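Local coordinates for toxin secretion ATP-binding protein (Vibrio parahaemolyticus RIMD 2210633, PDB 3B79) that is the N-terminal peptidase C39-like domain of a membrane ABC transporter that probably couples ATP hydrolysis to toxin export, at residues A[69-82]-A[113-125]. Residues are numbered along the deposited sequence; the frame is centred on the assembly and turned at random. Where two conformers were deposited one is given.
Sequences ILPAILVLKGGDSC and LLEQYTGRYFLVK
Val75 O is gripped twice by Thr118: the backbone N donates to it from within the carbonyl plane, while OG1, 2.8 Å from Val75 O, comes in from above that plane. Placing OG1 between its own backbone N and carbonyl carbon (chi1 62°) lets the same hydroxyl oxygen accept from Arg120 N, an ST turn at the corner where the chain swings round Gly119. Along the same edge, Val75 N donates to Arg120 O, and next along, Ile73 and Phe122 form a hydrogen-bonded antiparallel pair, the bond from Phe122 N to Ile73 O measuring 2.7 Å. Between Leu74–Tyr121 and Leu76–Tyr117 the register slips by two, a beta bulge. Strands 72-76 and 120-126 are neighbours inside the antiparallel sheet of this C39-like domain, with 80-88 and 53-59 flanking them. Leu74 spreads its two methyls over different partners: CD1 lies 3.9 Å from Leu113 CD2 of helix 110-116, and CD2 sits 3.8 Å from Tyr121 CB and also meets the Tyr117 ring, whose hydroxyl bonds to Ala60 O. Past the bulge, Lys77 N donates to Gln116 O, and its extended side chain carries NZ to 2.8 Å from Glu115 O. At the far end, water 2 bridges Pro71 O and Val124 O, while Ile69 CD1 reaches Tyr121 CE1 at 3.6 Å.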
ATOM      1  N   ILE A  69     -12.680  -3.692   0.716  1.00 10.36           N
ATOM      2  CA  ILE A  69     -11.816  -3.112  -0.325  1.00 11.87           C
ATOM      3  C   ILE A  69     -10.377  -3.579  -0.217  1.00 10.78           C
ATOM      4  O   ILE A  69      -9.557  -3.245  -1.096  1.00 12.71           O
ATOM      5  CB  ILE A  69     -11.814  -1.545  -0.283  1.00 11.64           C
ATOM      6  CG1 ILE A  69     -11.088  -0.960   0.943  1.00 13.32           C
ATOM      7  CG2 ILE A  69     -13.214  -1.016  -0.494  1.00 13.57           C
ATOM      8  CD1 ILE A  69     -10.631   0.473   0.715  1.00 15.28           C
ATOM      9  N   LEU A  70     -10.071  -4.369   0.805  1.00 10.24           N
ATOM     10  CA  LEU A  70      -8.671  -4.711   1.048  1.00 10.31           C
ATOM     11  C   LEU A  70      -8.202  -5.737   0.010  1.00 11.68           C
ATOM     12  O   LEU A  70      -9.006  -6.527  -0.477  1.00 12.46           O
ATOM     13  CB  LEU A  70      -8.561  -5.214   2.476  1.00 11.46           C
ATOM     14  CG  LEU A  70      -8.953  -4.169   3.534  1.00 10.29           C
ATOM     15  CD1 LEU A  70      -8.771  -4.796   4.957  1.00 12.71           C
ATOM     16  CD2 LEU A  70      -8.212  -2.853   3.430  1.00 11.51           C
ATOM     17  N   PRO A  71      -6.905  -5.772  -0.319  1.00 10.78           N
ATOM     18  CA  PRO A  71      -5.829  -4.955   0.298  1.00 10.14           C
ATOM     19  C   PRO A  71      -5.833  -3.489  -0.180  1.00 10.02           C
ATOM     20  O   PRO A  71      -6.089  -3.190  -1.363  1.00 10.68           O
ATOM     21  CB  PRO A  71      -4.543  -5.650  -0.199  1.00 11.49           C
ATOM     22  CG  PRO A  71      -4.947  -6.289  -1.508  1.00 12.68           C
ATOM     23  CD  PRO A  71      -6.401  -6.801  -1.260  1.00 12.12           C
ATOM     24  N   ALA A  72      -5.540  -2.598   0.761  1.00  9.62           N
ATOM     25  CA  ALA A  72      -5.422  -1.147   0.482  1.00  8.85           C
ATOM     26  C   ALA A  72      -4.010  -0.705   0.793  1.00  9.00           C
ATOM     27  O   ALA A  72      -3.259  -1.419   1.487  1.00 10.26           O
ATOM     28  CB  ALA A  72      -6.398  -0.375   1.322  1.00 10.68           C
ATOM     29  N   ILE A  73      -3.594   0.433   0.249  1.00  9.46           N
ATOM     30  CA  ILE A  73      -2.272   0.935   0.580  1.00  8.66           C
ATOM     31  C   ILE A  73      -2.407   2.119   1.534  1.00  8.51           C
ATOM     32  O   ILE A  73      -3.056   3.113   1.173  1.00 10.03           O
ATOM     33  CB  ILE A  73      -1.494   1.328  -0.688  1.00  9.05           C
ATOM     34  CG1 ILE A  73      -1.318   0.116  -1.614  1.00  9.85           C
ATOM     35  CG2 ILE A  73      -0.171   2.001  -0.294  1.00 11.78           C
ATOM     36  CD1 ILE A  73      -0.633   0.410  -2.955  1.00 11.40           C
ATOM     37  N   LEU A  74      -1.851   2.001   2.736  1.00  8.99           N
ATOM     38  CA  LEU A  74      -1.971   3.081   3.711  1.00  9.79           C
ATOM     39  C   LEU A  74      -0.779   4.006   3.598  1.00 10.02           C
ATOM     40  O   LEU A  74       0.373   3.554   3.497  1.00 11.59           O
ATOM     41  CB  LEU A  74      -1.992   2.518   5.116  1.00 10.33           C
ATOM     42  CG  LEU A  74      -3.068   1.473   5.443  1.00 10.40           C
ATOM     43  CD1 LEU A  74      -2.984   1.056   6.879  1.00 11.95           C
ATOM     44  CD2 LEU A  74      -4.457   1.954   5.058  1.00 11.52           C
ATOM     45  N   VAL A  75      -1.044   5.315   3.669  1.00 10.53           N
ATOM     46  CA  VAL A  75       0.046   6.279   3.794  1.00 11.17           C
ATOM     47  C   VAL A  75       0.330   6.481   5.267  1.00 10.91           C
ATOM     48  O   VAL A  75      -0.557   6.790   6.076  1.00 11.54           O
ATOM     49  CB  VAL A  75      -0.376   7.615   3.154  1.00 12.05           C
ATOM     50  CG1 VAL A  75       0.729   8.648   3.345  1.00 13.36           C
ATOM     51  CG2 VAL A  75      -0.708   7.430   1.661  1.00 12.86           C
ATOM     52  N   LEU A  76       1.596   6.271   5.636  1.00 10.97           N
ATOM     53  CA  LEU A  76       2.028   6.308   7.050  1.00 12.30           C
ATOM     54  C   LEU A  76       2.926   7.550   7.242  1.00 13.81           C
ATOM     55  O   LEU A  76       3.435   8.126   6.288  1.00 15.25           O
ATOM     56  CB  LEU A  76       2.821   5.041   7.401  1.00 12.32           C
ATOM     57  CG  LEU A  76       2.043   3.731   7.176  1.00 11.49           C
ATOM     58  CD1 LEU A  76       2.974   2.565   7.502  1.00 13.86           C
ATOM     59  CD2 LEU A  76       0.771   3.642   8.002  1.00 12.49           C
ATOM     60  N   LYS A  77       3.091   7.942   8.493  1.00 14.11           N
ATOM     61  CA  LYS A  77       3.907   9.121   8.828  1.00 16.05           C
ATOM     62  C   LYS A  77       5.334   8.945   8.323  1.00 17.80           C
ATOM     63  O   LYS A  77       5.853   7.838   8.245  1.00 18.16           O
ATOM     64  CB  LYS A  77       3.929   9.315  10.349  1.00 17.44           C
ATOM     65  CG  LYS A  77       2.597   9.750  10.935  1.00 18.54           C
ATOM     66  CD  LYS A  77       2.704   9.801  12.461  1.00 20.54           C
ATOM     67  CE  LYS A  77       1.360  10.257  13.042  1.00 23.92           C
ATOM     68  NZ  LYS A  77       1.374  10.133  14.553  1.00 25.61           N
ATOM     69  N   GLY A  78       5.951  10.072   7.975  1.00 19.16           N
ATOM     70  CA  GLY A  78       7.366  10.065   7.620  1.00 20.21           C
ATOM     71  C   GLY A  78       7.683   9.526   6.229  1.00 19.20           C
ATOM     72  O   GLY A  78       8.795   9.000   6.028  1.00 22.89           O
ATOM     73  N   GLY A  79       6.706   9.558   5.313  1.00 18.07           N
ATOM     74  CA  GLY A  79       6.925   9.080   3.941  1.00 18.13           C
ATOM     75  C   GLY A  79       6.889   7.565   3.825  1.00 17.73           C
ATOM     76  O   GLY A  79       7.369   7.024   2.845  1.00 19.87           O
ATOM     77  N   ASP A  80       6.339   6.877   4.820  0.50 16.54           N
ATOM     78  CA  ASP A  80       6.276   5.424   4.793  0.50 14.68           C
ATOM     79  C   ASP A  80       4.891   4.982   4.311  0.50 13.49           C
ATOM     80  O   ASP A  80       3.955   5.800   4.198  0.50 13.60           O
ATOM     81  CB  ASP A  80       6.597   4.861   6.180  0.50 15.33           C
ATOM     82  CG  ASP A  80       6.849   3.367   6.180  0.50 15.23           C
ATOM     83  OD1 ASP A  80       7.246   2.730   5.148  0.50 13.34           O
ATOM     84  OD2 ASP A  80       6.686   2.804   7.302  0.50 20.59           O
ATOM     85  N   SER A  81       4.755   3.690   4.044  1.00 12.38           N
ATOM     86  CA  SER A  81       3.477   3.124   3.577  1.00 12.66           C
ATOM     87  C   SER A  81       3.479   1.649   3.897  1.00 12.35           C
ATOM     88  O   SER A  81       4.546   1.030   4.071  1.00 13.24           O
ATOM     89  CB  SER A  81       3.295   3.303   2.069  1.00 15.06           C
ATOM     90  OG  SER A  81       4.184   2.447   1.363  1.00 20.06           O
ATOM     91  N   CYS A  82       2.292   1.085   3.909  1.00 10.62           N
ATOM     92  CA  CYS A  82       2.178  -0.364   3.996  1.00 10.66           C
ATOM     93  C   CYS A  82       0.909  -0.822   3.300  1.00 10.10           C
ATOM     94  O   CYS A  82       0.045  -0.007   2.950  1.00 11.57           O
ATOM     95  CB  CYS A  82       2.208  -0.895   5.440  1.00 12.15           C
ATOM     96  SG  CYS A  82       0.765  -0.421   6.445  1.00 12.90           S
ATOM     97  N   LEU A 113      -0.567   0.534  14.438  1.00 11.99           N
ATOM     98  CA  LEU A 113      -0.927   1.035  13.128  1.00 12.37           C
ATOM     99  C   LEU A 113      -1.670   2.367  13.253  1.00 12.46           C
ATOM    100  O   LEU A 113      -1.403   3.331  12.489  1.00 13.38           O
ATOM    101  CB  LEU A 113      -1.780  -0.006  12.383  1.00 12.60           C
ATOM    102  CG  LEU A 113      -2.093   0.350  10.939  1.00 11.48           C
ATOM    103  CD1 LEU A 113      -0.845   0.640  10.111  1.00 13.03           C
ATOM    104  CD2 LEU A 113      -2.910  -0.775  10.317  1.00 11.44           C
ATOM    105  N   LEU A 114      -2.551   2.482  14.242  1.00 12.41           N
ATOM    106  CA  LEU A 114      -3.287   3.757  14.459  1.00 13.68           C
ATOM    107  C   LEU A 114      -2.309   4.897  14.672  1.00 13.60           C
ATOM    108  O   LEU A 114      -2.518   5.997  14.167  1.00 14.82           O
ATOM    109  CB  LEU A 114      -4.202   3.630  15.673  1.00 13.60           C
ATOM    110  CG  LEU A 114      -5.519   2.865  15.441  1.00 15.83           C
ATOM    111  CD1 LEU A 114      -6.202   2.498  16.789  1.00 17.71           C
ATOM    112  CD2 LEU A 114      -6.495   3.663  14.580  1.00 16.38           C
ATOM    113  N   GLU A 115      -1.237   4.670  15.429  0.50 13.22           N
ATOM    114  CA  GLU A 115      -0.274   5.755  15.705  0.50 13.14           C
ATOM    115  C   GLU A 115       0.526   6.204  14.504  0.50 13.16           C
ATOM    116  O   GLU A 115       1.043   7.326  14.495  0.50 13.23           O
ATOM    117  CB  GLU A 115       0.689   5.391  16.863  0.50 13.58           C
ATOM    118  CG  GLU A 115       1.871   6.384  17.127  0.50 15.61           C
ATOM    119  CD  GLU A 115       1.483   7.775  17.666  0.50 20.91           C
ATOM    120  OE1 GLU A 115       0.402   7.938  18.273  0.50 22.92           O
ATOM    121  OE2 GLU A 115       2.306   8.697  17.481  0.50 19.80           O
ATOM    122  N   GLN A 116       0.725   5.325  13.522  1.00 12.72           N
ATOM    123  CA  GLN A 116       1.489   5.728  12.337  1.00 12.66           C
ATOM    124  C   GLN A 116       0.633   6.146  11.143  1.00 11.46           C
ATOM    125  O   GLN A 116       1.169   6.674  10.155  1.00 12.45           O
ATOM    126  CB  GLN A 116       2.496   4.657  11.881  1.00 13.63           C
ATOM    127  CG  GLN A 116       3.481   4.279  12.974  1.00 15.23           C
ATOM    128  CD  GLN A 116       4.263   5.463  13.501  1.00 17.28           C
ATOM    129  OE1 GLN A 116       4.646   6.365  12.743  1.00 18.83           O
ATOM    130  NE2 GLN A 116       4.454   5.496  14.831  1.00 18.69           N
ATOM    131  N   TYR A 117      -0.655   5.825  11.158  1.00 11.21           N
ATOM    132  CA  TYR A 117      -1.492   6.057   9.987  1.00 11.25           C
ATOM    133  C   TYR A 117      -1.840   7.541   9.856  1.00 12.59           C
ATOM    134  O   TYR A 117      -2.194   8.177  10.853  1.00 14.83           O
ATOM    135  CB  TYR A 117      -2.762   5.207  10.145  1.00 11.51           C
ATOM    136  CG  TYR A 117      -3.791   5.444   9.056  1.00 10.71           C
ATOM    137  CD1 TYR A 117      -3.452   5.270   7.717  1.00 10.69           C
ATOM    138  CD2 TYR A 117      -5.085   5.840   9.374  1.00 11.26           C
ATOM    139  CE1 TYR A 117      -4.401   5.496   6.726  1.00 10.04           C
ATOM    140  CE2 TYR A 117      -6.022   6.031   8.380  1.00  9.90           C
ATOM    141  CZ  TYR A 117      -5.675   5.839   7.082  1.00  9.69           C
ATOM    142  OH  TYR A 117      -6.612   6.065   6.078  1.00 10.50           O
ATOM    143  N   THR A 118      -1.732   8.083   8.638  1.00 12.01           N
ATOM    144  CA  THR A 118      -1.947   9.518   8.421  1.00 13.09           C
ATOM    145  C   THR A 118      -3.397   9.902   8.224  1.00 12.84           C
ATOM    146  O   THR A 118      -3.710  11.101   8.239  1.00 15.10           O
ATOM    147  CB  THR A 118      -1.233   9.975   7.136  1.00 13.71           C
ATOM    148  OG1 THR A 118      -1.799   9.285   6.003  1.00 13.34           O
ATOM    149  CG2 THR A 118       0.274   9.777   7.231  1.00 16.03           C
ATOM    150  N   GLY A 119      -4.288   8.942   7.963  1.00 11.42           N
ATOM    151  CA  GLY A 119      -5.651   9.280   7.566  1.00 11.29           C
ATOM    152  C   GLY A 119      -5.885   9.209   6.070  1.00 10.02           C
ATOM    153  O   GLY A 119      -7.008   9.441   5.611  1.00 11.02           O
ATOM    154  N   ARG A 120      -4.827   8.955   5.293  1.00 10.12           N
ATOM    155  CA  ARG A 120      -4.927   8.871   3.832  1.00 10.05           C
ATOM    156  C   ARG A 120      -4.569   7.463   3.373  1.00  9.68           C
ATOM    157  O   ARG A 120      -3.596   6.867   3.874  1.00 10.13           O
ATOM    158  CB  ARG A 120      -3.975   9.873   3.183  1.00 10.69           C
ATOM    159  CG  ARG A 120      -4.320  11.318   3.535  1.00 12.12           C
ATOM    160  CD  ARG A 120      -3.352  12.332   2.895  1.00 14.40           C
ATOM    161  NE  ARG A 120      -1.946  12.222   3.299  1.00 17.09           N
ATOM    162  CZ  ARG A 120      -1.367  12.589   4.441  1.00 22.04           C
ATOM    163  NH1 ARG A 120      -2.061  13.127   5.471  1.00 23.62           N
ATOM    164  NH2 ARG A 120      -0.034  12.403   4.515  1.00 21.68           N
ATOM    165  N   TYR A 121      -5.325   6.927   2.416  1.00  9.33           N
ATOM    166  CA  TYR A 121      -5.032   5.587   1.886  1.00 10.05           C
ATOM    167  C   TYR A 121      -5.370   5.557   0.402  1.00  9.08           C
ATOM    168  O   TYR A 121      -6.052   6.459  -0.095  1.00 10.40           O
ATOM    169  CB  TYR A 121      -5.851   4.509   2.661  1.00 10.52           C
ATOM    170  CG  TYR A 121      -7.323   4.531   2.284  1.00  9.99           C
ATOM    171  CD1 TYR A 121      -7.813   3.638   1.341  1.00 10.89           C
ATOM    172  CD2 TYR A 121      -8.218   5.455   2.880  1.00 11.44           C
ATOM    173  CE1 TYR A 121      -9.160   3.714   0.958  1.00 12.41           C
ATOM    174  CE2 TYR A 121      -9.548   5.509   2.500  1.00 12.61           C
ATOM    175  CZ  TYR A 121      -9.984   4.639   1.555  1.00 12.31           C
ATOM    176  OH  TYR A 121     -11.305   4.710   1.160  1.00 15.74           O
ATOM    177  N   PHE A 122      -4.894   4.524  -0.301  1.00  8.65           N
ATOM    178  CA  PHE A 122      -5.281   4.269  -1.690  1.00  9.48           C
ATOM    179  C   PHE A 122      -6.153   3.062  -1.775  1.00  9.14           C
ATOM    180  O   PHE A 122      -5.811   1.965  -1.271  1.00  9.73           O
ATOM    181  CB  PHE A 122      -4.079   4.070  -2.608  1.00  9.98           C
ATOM    182  CG  PHE A 122      -3.311   5.340  -2.830  1.00  9.88           C
ATOM    183  CD1 PHE A 122      -3.508   6.052  -4.019  1.00 10.24           C
ATOM    184  CD2 PHE A 122      -2.369   5.815  -1.907  1.00 12.39           C
ATOM    185  CE1 PHE A 122      -2.816   7.226  -4.252  1.00 11.43           C
ATOM    186  CE2 PHE A 122      -1.669   7.009  -2.173  1.00 12.69           C
ATOM    187  CZ  PHE A 122      -1.918   7.693  -3.337  1.00 12.10           C
ATOM    188  N   LEU A 123      -7.288   3.259  -2.451  0.50  9.20           N
ATOM    189  CA  LEU A 123      -8.163   2.187  -2.921  0.50 10.14           C
ATOM    190  C   LEU A 123      -7.613   1.647  -4.228  0.50 10.59           C
ATOM    191  O   LEU A 123      -7.467   2.428  -5.178  0.50 11.19           O
ATOM    192  CB  LEU A 123      -9.557   2.770  -3.218  0.50 11.18           C
ATOM    193  CG  LEU A 123     -10.498   1.851  -4.018  0.50 12.76           C
ATOM    194  CD1 LEU A 123     -10.903   0.604  -3.221  0.50 12.43           C
ATOM    195  CD2 LEU A 123     -11.751   2.569  -4.496  0.50 14.03           C
ATOM    196  N   VAL A 124      -7.329   0.343  -4.298  1.00 10.59           N
ATOM    197  CA  VAL A 124      -6.675  -0.225  -5.476  1.00 10.83           C
ATOM    198  C   VAL A 124      -7.564  -1.322  -6.022  1.00 11.57           C
ATOM    199  O   VAL A 124      -8.041  -2.181  -5.241  1.00 12.66           O
ATOM    200  CB  VAL A 124      -5.280  -0.779  -5.124  1.00 12.32           C
ATOM    201  CG1 VAL A 124      -4.578  -1.228  -6.407  1.00 14.65           C
ATOM    202  CG2 VAL A 124      -4.411   0.240  -4.431  1.00 14.16           C
ATOM    203  N   LYS A 125      -7.795  -1.322  -7.327  1.00 11.73           N
ATOM    204  CA  LYS A 125      -8.629  -2.354  -7.960  1.00 12.21           C
ATOM    205  C   LYS A 125      -8.043  -2.621  -9.343  1.00 13.42           C
ATOM    206  O   LYS A 125      -7.175  -1.895  -9.817  1.00 13.25           O
ATOM    207  CB  LYS A 125     -10.104  -1.898  -8.041  1.00 12.74           C
ATOM    208  CG  LYS A 125     -10.289  -0.708  -8.950  1.00 14.78           C
ATOM    209  CD  LYS A 125     -11.733  -0.224  -8.932  1.00 17.15           C
ATOM    210  CE  LYS A 125     -11.888   0.999  -9.825  1.00 20.54           C
ATOM    211  NZ  LYS A 125     -13.336   1.466  -9.743  1.00 24.26           N
TER
HETATM  212  O   HOH W   1      -7.899  -1.143  -1.911  1.00 11.29           O
HETATM  213  O   HOH W   2      -7.098  -4.291  -3.658  1.00 14.08           O
HETATM  214  O   HOH W   3       5.250   5.629  10.006  1.00 22.51           O